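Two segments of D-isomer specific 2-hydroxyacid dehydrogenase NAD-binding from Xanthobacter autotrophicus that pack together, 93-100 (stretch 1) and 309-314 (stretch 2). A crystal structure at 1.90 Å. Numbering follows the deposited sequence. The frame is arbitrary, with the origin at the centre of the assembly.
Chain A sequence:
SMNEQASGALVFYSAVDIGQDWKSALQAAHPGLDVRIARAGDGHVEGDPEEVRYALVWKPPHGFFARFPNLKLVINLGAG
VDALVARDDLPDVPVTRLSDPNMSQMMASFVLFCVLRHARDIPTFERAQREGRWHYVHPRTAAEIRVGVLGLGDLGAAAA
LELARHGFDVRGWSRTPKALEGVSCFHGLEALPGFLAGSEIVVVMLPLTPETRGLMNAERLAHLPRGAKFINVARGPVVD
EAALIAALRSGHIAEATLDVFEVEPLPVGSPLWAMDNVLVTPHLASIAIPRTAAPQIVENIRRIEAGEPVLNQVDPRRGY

Stretch 1, residues 93-100: VPVTRLSD
Stretch 2, residues 309-314: PVLNQV

A short length of chain can pair with a strand without becoming a regular strand itself, and the contact between residues 93-100 and 309-314 of this dehydrogenase is a compact example. The segments lie more than 200 residues apart in sequence, yet a single beta bridge pairs T96 with Q313, their CA atoms 4.3 Å apart, and 460 Å² of surface is buried between them, both sides summed.

Two backbone hydrogen bonds frame the bridge. V314 N donates to V95 O at 2.8 Å with a nearly straight N-H...O angle of 173°, and R97 N donates to N312 O at 3.2 Å and 164°. The residues on each side of T96 thus pair with those on each side of Q313 in reversed order, so the chains run antiparallel. Both acceptors also receive CA-H...O contacts: Q313 CA lies 3.5 Å from V95 O, and T96 CA lies 3.4 Å from N312 O. V95, T96 and R97 are extended, with phi/psi of -121/125, -119/159 and -116/167.

N312 is the most heavily covered residue, at 97 Å². Its phi/psi of 61/41 is left-handed, between L311 at -71/145 and Q313 at -74/139, so the second segment bends just before the bridge. CA-to-CB points toward the first segment, chi1 is m (-63°) and chi2 is -56°. This brings N312 OD1 to 3.2 Å from S99 CB, a contact with carbon rather than a hydrogen bond; S99 itself has chi1 t.

R97, with 69 Å² covered, starts sideways, but its end comes nearer. Chi1 is p at 86°, chi2 and chi3 are t (-158° and 169°), and chi4 is -75°. R97 NH1 reaches 3.1 Å from N312 O, but the angle is too poor for a hydrogen bond, while R97 N already engages that same carbonyl. R97 NH1 also stands 3.8 Å from Q313 O.

T96, buried and covered over 53 Å², has chi1 p (52°). T96 CG2 packs 3.3 Å from L311 O and 3.7 Å from V310 CG2, while OG1 is hydrogen-bonded elsewhere in the structure. P94, at phi/psi -59/139 with a C-gamma exo ring, extends this packing: P94 CB is 4.0 Å from CG2 of V310, a residue at -89/145 with chi1 m. Q313 points away overall at CA-to-CB, yet its extended side chain (chi1 and chi2 t, chi3 -6°) brings Q313 NE2 to 3.9 Å from P94 CB. The two backbone hydrogen bonds flank the T96-Q313 pair, and side-chain contacts surround it.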

# COMPACT_ATOMS: atom_id res chain seq x y z
N VAL A 93 -27.04 24.37 20.59
CA VAL A 93 -25.81 25.15 20.35
C VAL A 93 -25.17 24.79 19.01
O VAL A 93 -25.49 23.75 18.42
CB VAL A 93 -24.75 24.96 21.47
CG1 VAL A 93 -25.36 25.26 22.83
CG2 VAL A 93 -24.14 23.57 21.44
N PRO A 94 -24.25 25.65 18.53
CA PRO A 94 -23.51 25.30 17.32
C PRO A 94 -22.71 23.99 17.46
O PRO A 94 -22.10 23.73 18.51
CB PRO A 94 -22.56 26.48 17.13
CG PRO A 94 -23.09 27.58 17.97
CD PRO A 94 -23.85 26.95 19.09
N VAL A 95 -22.76 23.20 16.39
CA VAL A 95 -22.04 21.96 16.25
C VAL A 95 -21.13 22.09 15.04
O VAL A 95 -21.59 22.41 13.94
CB VAL A 95 -23.01 20.78 16.08
CG1 VAL A 95 -22.25 19.46 15.99
CG2 VAL A 95 -23.97 20.75 17.26
N THR A 96 -19.85 21.86 15.23
CA THR A 96 -18.90 21.99 14.16
C THR A 96 -18.22 20.65 13.91
O THR A 96 -18.22 19.75 14.78
CB THR A 96 -17.84 23.05 14.49
OG1 THR A 96 -17.29 22.76 15.78
CG2 THR A 96 -18.45 24.44 14.48
N ARG A 97 -17.68 20.54 12.71
CA ARG A 97 -16.83 19.43 12.34
C ARG A 97 -15.45 20.03 12.04
O ARG A 97 -15.30 21.26 11.93
CB ARG A 97 -17.41 18.67 11.14
CG ARG A 97 -17.02 19.24 9.78
CD ARG A 97 -17.99 18.83 8.68
NE ARG A 97 -17.71 19.62 7.49
CZ ARG A 97 -18.05 20.90 7.32
NH1 ARG A 97 -18.69 21.58 8.27
NH2 ARG A 97 -17.74 21.52 6.19
N LEU A 98 -14.45 19.17 11.94
CA LEU A 98 -13.13 19.62 11.59
C LEU A 98 -13.04 19.66 10.06
O LEU A 98 -13.59 18.81 9.36
CB LEU A 98 -12.07 18.71 12.16
CG LEU A 98 -12.22 18.41 13.65
CD1 LEU A 98 -11.25 17.28 14.00
CD2 LEU A 98 -12.02 19.67 14.49
N SER A 99 -12.40 20.69 9.55
CA SER A 99 -12.17 20.83 8.13
C SER A 99 -10.67 20.69 7.98
O SER A 99 -9.92 21.60 8.30
CB SER A 99 -12.68 22.20 7.67
OG SER A 99 -12.33 22.48 6.32
N ASP A 100 -10.22 19.52 7.55
CA ASP A 100 -8.80 19.30 7.37
C ASP A 100 -8.63 19.14 5.88
O ASP A 100 -8.98 18.08 5.31
CB ASP A 100 -8.28 18.08 8.13
CG ASP A 100 -6.79 17.89 7.92
OD1 ASP A 100 -6.40 17.63 6.77
OD2 ASP A 100 -6.01 18.04 8.90
N PRO A 309 -20.07 34.32 13.98
CA PRO A 309 -20.46 32.98 13.56
C PRO A 309 -19.24 32.03 13.55
O PRO A 309 -18.10 32.46 13.38
CB PRO A 309 -21.05 33.19 12.15
CG PRO A 309 -21.07 34.68 11.92
CD PRO A 309 -20.09 35.29 12.87
N VAL A 310 -19.50 30.74 13.76
CA VAL A 310 -18.42 29.76 13.84
C VAL A 310 -18.11 29.21 12.44
O VAL A 310 -19.00 29.07 11.60
CB VAL A 310 -18.73 28.63 14.86
CG1 VAL A 310 -18.86 29.20 16.26
CG2 VAL A 310 -19.96 27.81 14.46
N LEU A 311 -16.83 28.92 12.21
CA LEU A 311 -16.37 28.25 11.01
C LEU A 311 -16.80 26.77 11.05
O LEU A 311 -16.86 26.14 12.14
CB LEU A 311 -14.83 28.34 10.93
CG LEU A 311 -14.15 29.74 10.91
CD1 LEU A 311 -12.65 29.67 11.22
CD2 LEU A 311 -14.35 30.40 9.56
N ASN A 312 -17.12 26.23 9.87
CA ASN A 312 -17.41 24.78 9.71
C ASN A 312 -18.60 24.21 10.49
O ASN A 312 -18.55 23.09 11.00
CB ASN A 312 -16.17 23.94 10.00
CG ASN A 312 -15.05 24.23 9.04
OD1 ASN A 312 -15.22 24.11 7.84
ND2 ASN A 312 -13.91 24.65 9.56
N GLN A 313 -19.67 24.97 10.55
CA GLN A 313 -20.88 24.54 11.27
C GLN A 313 -21.64 23.45 10.50
O GLN A 313 -21.74 23.53 9.27
CB GLN A 313 -21.76 25.75 11.53
CG GLN A 313 -22.85 25.50 12.54
CD GLN A 313 -23.48 26.78 13.01
OE1 GLN A 313 -23.03 27.87 12.66
NE2 GLN A 313 -24.56 26.67 13.81
N VAL A 314 -22.14 22.43 11.20
CA VAL A 314 -22.85 21.31 10.58
C VAL A 314 -24.32 21.43 10.91
O VAL A 314 -24.71 22.36 11.62
CB VAL A 314 -22.33 19.95 11.09